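2-dehydro-3-deoxy-d-gluconate/2-dehydro-3-deoxy-phosphogluconate aldolase (Picrophilus torridus, PDB 4UXD) is an aldolase of the dihydrodipicolinate synthetase family, whose members are built as parallel beta/alpha barrels. Local coordinates at residues D209-G222 with Y238-E252. Residues are numbered along the deposited sequence; the frame is centred on the assembly and turned at random.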
loop_
_atom_site.group_PDB
_atom_site.type_symbol
_atom_site.label_atom_id
_atom_site.label_comp_id
_atom_site.label_asym_id
_atom_site.label_seq_id
_atom_site.Cartn_x
_atom_site.Cartn_y
_atom_site.Cartn_z
ATOM N N ASP A 209 6.633 -15.013 16.511
ATOM C CA ASP A 209 6.414 -16.053 17.509
ATOM C C ASP A 209 5.203 -16.938 17.218
ATOM O O ASP A 209 5.232 -18.145 17.461
ATOM C CB ASP A 209 6.244 -15.416 18.889
ATOM C CG ASP A 209 7.352 -14.427 19.225
ATOM O OD1 ASP A 209 7.902 -13.780 18.306
ATOM O OD2 ASP A 209 7.668 -14.300 20.424
ATOM N N ASP A 210 4.130 -16.354 16.706
ATOM C CA ASP A 210 2.936 -17.158 16.468
ATOM C C ASP A 210 3.091 -18.088 15.261
ATOM O O ASP A 210 2.318 -19.029 15.095
ATOM C CB ASP A 210 1.700 -16.266 16.309
ATOM C CG ASP A 210 1.931 -15.081 15.411
ATOM O OD1 ASP A 210 3.096 -14.648 15.243
ATOM O OD2 ASP A 210 0.915 -14.570 14.885
ATOM N N LEU A 211 4.115 -17.851 14.446
ATOM C CA LEU A 211 4.324 -18.617 13.233
ATOM C C LEU A 211 5.378 -19.720 13.388
ATOM O O LEU A 211 5.643 -20.486 12.442
ATOM C CB LEU A 211 4.725 -17.688 12.094
ATOM C CG LEU A 211 3.772 -16.557 11.709
ATOM C CD1 LEU A 211 4.195 -16.027 10.346
ATOM C CD2 LEU A 211 2.319 -16.974 11.678
ATOM N N LEU A 212 5.959 -19.817 14.577
ATOM C CA LEU A 212 7.048 -20.759 14.829
ATOM C C LEU A 212 6.668 -22.205 14.506
ATOM O O LEU A 212 7.436 -22.927 13.873
ATOM C CB LEU A 212 7.505 -20.665 16.290
ATOM C CG LEU A 212 8.699 -21.545 16.678
ATOM C CD1 LEU A 212 9.909 -21.321 15.747
ATOM C CD2 LEU A 212 9.095 -21.278 18.124
ATOM N N PHE A 213 5.482 -22.631 14.928
ATOM C CA PHE A 213 5.104 -24.024 14.722
ATOM C C PHE A 213 4.988 -24.343 13.228
ATOM O O PHE A 213 5.580 -25.309 12.752
ATOM C CB PHE A 213 3.800 -24.353 15.442
ATOM C CG PHE A 213 3.407 -25.792 15.326
ATOM C CD1 PHE A 213 4.016 -26.756 16.117
ATOM C CD2 PHE A 213 2.441 -26.187 14.418
ATOM C CE1 PHE A 213 3.659 -28.091 16.005
ATOM C CE2 PHE A 213 2.083 -27.513 14.307
ATOM C CZ PHE A 213 2.695 -28.469 15.098
ATOM N N THR A 214 4.252 -23.522 12.486
ATOM C CA THR A 214 4.202 -23.649 11.031
ATOM C C THR A 214 5.617 -23.651 10.428
ATOM O O THR A 214 5.918 -24.447 9.538
ATOM C CB THR A 214 3.357 -22.504 10.399
ATOM O OG1 THR A 214 2.001 -22.601 10.850
ATOM C CG2 THR A 214 3.385 -22.549 8.857
ATOM N N SER A 215 6.489 -22.776 10.928
ATOM C CA SER A 215 7.823 -22.631 10.358
ATOM C C SER A 215 8.677 -23.868 10.619
ATOM O O SER A 215 9.441 -24.300 9.749
ATOM C CB SER A 215 8.522 -21.392 10.916
ATOM O OG SER A 215 7.777 -20.221 10.664
ATOM N N LEU A 216 8.559 -24.440 11.809
ATOM C CA LEU A 216 9.271 -25.679 12.097
ATOM C C LEU A 216 8.736 -26.785 11.176
ATOM O O LEU A 216 9.507 -27.560 10.608
ATOM C CB LEU A 216 9.131 -26.088 13.575
ATOM C CG LEU A 216 9.701 -25.173 14.664
ATOM C CD1 LEU A 216 9.701 -25.882 16.029
ATOM C CD2 LEU A 216 11.099 -24.656 14.328
ATOM N N GLU A 217 7.417 -26.847 11.008
ATOM C CA GLU A 217 6.820 -27.885 10.157
ATOM C C GLU A 217 7.404 -27.847 8.756
ATOM O O GLU A 217 7.533 -28.872 8.111
ATOM C CB GLU A 217 5.310 -27.726 10.074
ATOM C CG GLU A 217 4.528 -28.324 11.209
ATOM C CD GLU A 217 3.033 -28.195 10.966
ATOM O OE1 GLU A 217 2.652 -27.533 9.971
ATOM O OE2 GLU A 217 2.238 -28.770 11.742
ATOM N N LEU A 218 7.753 -26.644 8.307
ATOM C CA LEU A 218 8.269 -26.414 6.967
ATOM C C LEU A 218 9.800 -26.467 6.877
ATOM O O LEU A 218 10.366 -26.242 5.804
ATOM C CB LEU A 218 7.776 -25.051 6.469
ATOM C CG LEU A 218 6.276 -24.907 6.254
ATOM C CD1 LEU A 218 5.885 -23.470 5.966
ATOM C CD2 LEU A 218 5.837 -25.806 5.113
ATOM N N GLY A 219 10.465 -26.732 8.003
ATOM C CA GLY A 219 11.905 -26.878 8.014
ATOM C C GLY A 219 12.716 -25.705 8.567
ATOM O O GLY A 219 13.931 -25.667 8.369
ATOM N N ALA A 220 12.086 -24.758 9.264
ATOM C CA ALA A 220 12.848 -23.637 9.842
ATOM C C ALA A 220 13.885 -24.102 10.867
ATOM O O ALA A 220 13.627 -25.008 11.669
ATOM C CB ALA A 220 11.915 -22.633 10.493
ATOM N N SER A 221 15.047 -23.452 10.866
ATOM C CA SER A 221 16.097 -23.771 11.834
ATOM C C SER A 221 15.711 -23.354 13.257
ATOM O O SER A 221 16.339 -23.784 14.221
ATOM C CB SER A 221 17.414 -23.104 11.438
ATOM O OG SER A 221 17.640 -23.231 10.049
ATOM N N GLY A 222 14.669 -22.534 13.382
ATOM C CA GLY A 222 14.192 -22.081 14.682
ATOM C C GLY A 222 13.561 -20.700 14.594
ATOM O O GLY A 222 13.221 -20.229 13.506
ATOM N N TYR A 238 9.469 -25.216 21.287
ATOM C CA TYR A 238 10.570 -25.736 20.472
ATOM C C TYR A 238 11.085 -27.087 20.965
ATOM O O TYR A 238 11.453 -27.941 20.158
ATOM C CB TYR A 238 11.723 -24.730 20.442
ATOM C CG TYR A 238 12.942 -25.199 19.678
ATOM C CD1 TYR A 238 13.938 -25.944 20.301
ATOM C CD2 TYR A 238 13.099 -24.896 18.335
ATOM C CE1 TYR A 238 15.047 -26.379 19.606
ATOM C CE2 TYR A 238 14.211 -25.319 17.629
ATOM C CZ TYR A 238 15.184 -26.063 18.269
ATOM O OH TYR A 238 16.293 -26.488 17.571
ATOM N N HIS A 239 11.118 -27.280 22.282
ATOM C CA HIS A 239 11.658 -28.517 22.841
ATOM C C HIS A 239 10.613 -29.627 22.820
ATOM O O HIS A 239 10.942 -30.797 22.629
ATOM C CB HIS A 239 12.182 -28.284 24.260
ATOM C CG HIS A 239 13.484 -27.549 24.291
ATOM N ND1 HIS A 239 14.667 -28.146 24.678
ATOM C CD2 HIS A 239 13.800 -26.279 23.949
ATOM C CE1 HIS A 239 15.648 -27.270 24.584
ATOM N NE2 HIS A 239 15.152 -26.128 24.145
ATOM N N GLU A 240 9.354 -29.253 22.989
ATOM C CA GLU A 240 8.263 -30.211 22.942
ATOM C C GLU A 240 8.081 -30.760 21.533
ATOM O O GLU A 240 7.786 -31.946 21.356
ATOM C CB GLU A 240 6.972 -29.558 23.430
ATOM C CG GLU A 240 6.869 -29.456 24.938
ATOM C CD GLU A 240 6.690 -30.808 25.604
ATOM O OE1 GLU A 240 6.253 -31.760 24.915
ATOM O OE2 GLU A 240 6.994 -30.914 26.817
ATOM N N TYR A 241 8.277 -29.891 20.543
ATOM C CA TYR A 241 8.043 -30.212 19.130
ATOM C C TYR A 241 8.708 -31.519 18.685
ATOM O O TYR A 241 8.220 -32.197 17.780
ATOM C CB TYR A 241 8.541 -29.051 18.253
ATOM C CG TYR A 241 8.353 -29.259 16.764
ATOM C CD1 TYR A 241 7.105 -29.107 16.174
ATOM C CD2 TYR A 241 9.419 -29.597 15.948
ATOM C CE1 TYR A 241 6.926 -29.296 14.822
ATOM C CE2 TYR A 241 9.247 -29.792 14.589
ATOM C CZ TYR A 241 7.999 -29.637 14.029
ATOM O OH TYR A 241 7.818 -29.822 12.670
ATOM N N LYS A 242 9.816 -31.864 19.341
ATOM C CA LYS A 242 10.633 -33.020 18.972
ATOM C C LYS A 242 9.861 -34.333 19.033
ATOM O O LYS A 242 9.736 -35.036 18.031
ATOM C CB LYS A 242 11.858 -33.110 19.889
ATOM C CG LYS A 242 12.631 -31.800 20.051
ATOM C CD LYS A 242 12.868 -31.121 18.715
ATOM C CE LYS A 242 13.655 -29.839 18.867
ATOM N NZ LYS A 242 13.405 -28.946 17.703
ATOM N N ASN A 243 9.344 -34.646 20.216
ATOM C CA ASN A 243 8.670 -35.916 20.461
ATOM C C ASN A 243 7.147 -35.787 20.457
ATOM O O ASN A 243 6.449 -36.741 20.112
ATOM C CB ASN A 243 9.151 -36.517 21.792
ATOM C CG ASN A 243 9.259 -35.481 22.910
ATOM O OD1 ASN A 243 8.355 -34.660 23.108
ATOM N ND2 ASN A 243 10.378 -35.509 23.638
ATOM N N ASN A 244 6.636 -34.613 20.826
ATOM C CA ASN A 244 5.193 -34.387 20.879
ATOM C C ASN A 244 4.766 -33.192 20.027
ATOM O O ASN A 244 4.735 -32.054 20.492
ATOM C CB ASN A 244 4.740 -34.191 22.329
ATOM C CG ASN A 244 3.241 -34.360 22.499
ATOM O OD1 ASN A 244 2.494 -34.409 21.520
ATOM N ND2 ASN A 244 2.790 -34.440 23.749
ATOM N N ARG A 245 4.423 -33.479 18.779
ATOM C CA ARG A 245 4.100 -32.460 17.793
ATOM C C ARG A 245 2.835 -31.685 18.156
ATOM O O ARG A 245 2.852 -30.453 18.234
ATOM C CB ARG A 245 3.931 -33.113 16.427
ATOM C CG ARG A 245 4.044 -32.183 15.250
ATOM C CD ARG A 245 3.517 -32.875 13.997
ATOM N NE ARG A 245 2.078 -33.153 14.078
ATOM C CZ ARG A 245 1.484 -34.285 13.685
ATOM N NH1 ARG A 245 2.183 -35.296 13.168
ATOM N NH2 ARG A 245 0.167 -34.411 13.807
ATOM N N GLU A 246 1.739 -32.406 18.371
ATOM C CA GLU A 246 0.473 -31.786 18.752
ATOM C C GLU A 246 0.625 -30.922 20.015
ATOM O O GLU A 246 -0.065 -29.912 20.160
ATOM C CB GLU A 246 -0.601 -32.857 18.979
ATOM C CG GLU A 246 -0.320 -33.737 20.201
ATOM C CD GLU A 246 -1.463 -34.668 20.553
ATOM O OE1 GLU A 246 -2.606 -34.415 20.115
ATOM O OE2 GLU A 246 -1.219 -35.657 21.278
ATOM N N MET A 247 1.518 -31.324 20.925
ATOM C CA MET A 247 1.735 -30.591 22.183
ATOM C C MET A 247 2.371 -29.224 21.952
ATOM O O MET A 247 1.939 -28.224 22.526
ATOM C CB MET A 247 2.611 -31.407 23.135
ATOM C CG MET A 247 3.227 -30.629 24.305
ATOM S SD MET A 247 2.065 -29.753 25.393
ATOM C CE MET A 247 3.119 -29.518 26.839
ATOM N N ALA A 248 3.411 -29.193 21.126
ATOM C CA ALA A 248 3.995 -27.930 20.698
ATOM C C ALA A 248 2.912 -27.015 20.131
ATOM O O ALA A 248 2.824 -25.845 20.503
ATOM C CB ALA A 248 5.086 -28.168 19.664
ATOM N N LEU A 249 2.086 -27.558 19.242
ATOM C CA LEU A 249 1.009 -26.795 18.621
ATOM C C LEU A 249 0.042 -26.215 19.650
ATOM O O LEU A 249 -0.477 -25.112 19.466
ATOM C CB LEU A 249 0.236 -27.672 17.629
ATOM C CG LEU A 249 -1.001 -27.040 16.986
ATOM C CD1 LEU A 249 -0.669 -25.754 16.257
ATOM C CD2 LEU A 249 -1.668 -28.023 16.053
ATOM N N LYS A 250 -0.203 -26.965 20.720
ATOM C CA LYS A 250 -1.135 -26.538 21.754
ATOM C C LYS A 250 -0.557 -25.333 22.492
ATOM O O LYS A 250 -1.267 -24.361 22.772
ATOM C CB LYS A 250 -1.433 -27.677 22.727
ATOM C CG LYS A 250 -2.466 -27.327 23.786
ATOM C CD LYS A 250 -2.730 -28.481 24.740
ATOM C CE LYS A 250 -1.472 -28.918 25.500
ATOM N NZ LYS A 250 -0.851 -27.822 26.308
ATOM N N ILE A 251 0.737 -25.417 22.799
ATOM C CA ILE A 251 1.470 -24.318 23.418
ATOM C C ILE A 251 1.359 -23.074 22.537
ATOM O O ILE A 251 1.068 -21.976 23.015
ATOM C CB ILE A 251 2.972 -24.687 23.647
ATOM C CG1 ILE A 251 3.099 -25.792 24.701
ATOM C CG2 ILE A 251 3.782 -23.470 24.100
ATOM C CD1 ILE A 251 4.494 -26.426 24.787
ATOM N N GLU A 252 1.580 -23.253 21.245
ATOM C CA GLU A 252 1.497 -22.149 20.299
ATOM C C GLU A 252 0.117 -21.487 20.328
ATOM O O GLU A 252 0.010 -20.261 20.287
ATOM C CB GLU A 252 1.806 -22.646 18.883
ATOM C CG GLU A 252 1.794 -21.569 17.792
ATOM C CD GLU A 252 3.063 -20.723 17.762
ATOM O OE1 GLU A 252 3.158 -19.763 18.555
ATOM O OE2 GLU A 252 3.958 -21.014 16.936
HETATM O O HOH W 1 15.269 -26.853 14.287
#
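E252 OE2 accepts from the backbone N of F213 at 3.0 Å, the N-H pointing almost down the C-O bond of the carboxylate with an N-H...O angle of 158°, a direct hydrogen bond between the two segments. The setting is the outer layer of the beta/alpha barrel of the dihydrodipicolinate synthetase family: helix 212-217, which follows strand 203-206, packs against helix 245-264 from beyond the barrel's last strand, 222-224. The axes of 212-217 and 245-252 run roughly antiparallel and approach to 10.1 Å. The bonded N belongs to the first turn of helix 212-217, so the carboxylate lies where the helix dipole would favour a negative charge. Against this, E252 OE1 is 2.8 Å from D209 O, two acceptors that would repel each other unless a proton lay between them; a raised proton affinity of the carboxylate is therefore possible.

The side chain of the same F213 is a knob in the hole formed by R245, A248, L249 and E252. Its CG stands anti to the backbone N (chi1 -177°), which sends the ring across to helix 245-252. L249 CB lies over one ring face, 3.8 Å from the centroid, a CH-pi contact. Y241 meets the same ring obliquely, the planes at 83°, with F213 CE1 at the edge of the tyrosine ring. One face of Y241 receives L216 CD1 in a second CH-pi contact, 3.9 Å from its centroid, while L216 CB touches CZ and CE2, so the leucine spans the ring lengthwise.

Beyond this core, R189 of a second subunit forms a salt bridge with D210, and E217 of that subunit packs on L249. At the far end of the contact, Y238 approaches G222 obliquely, its CE2 4.4 Å from G222 CA.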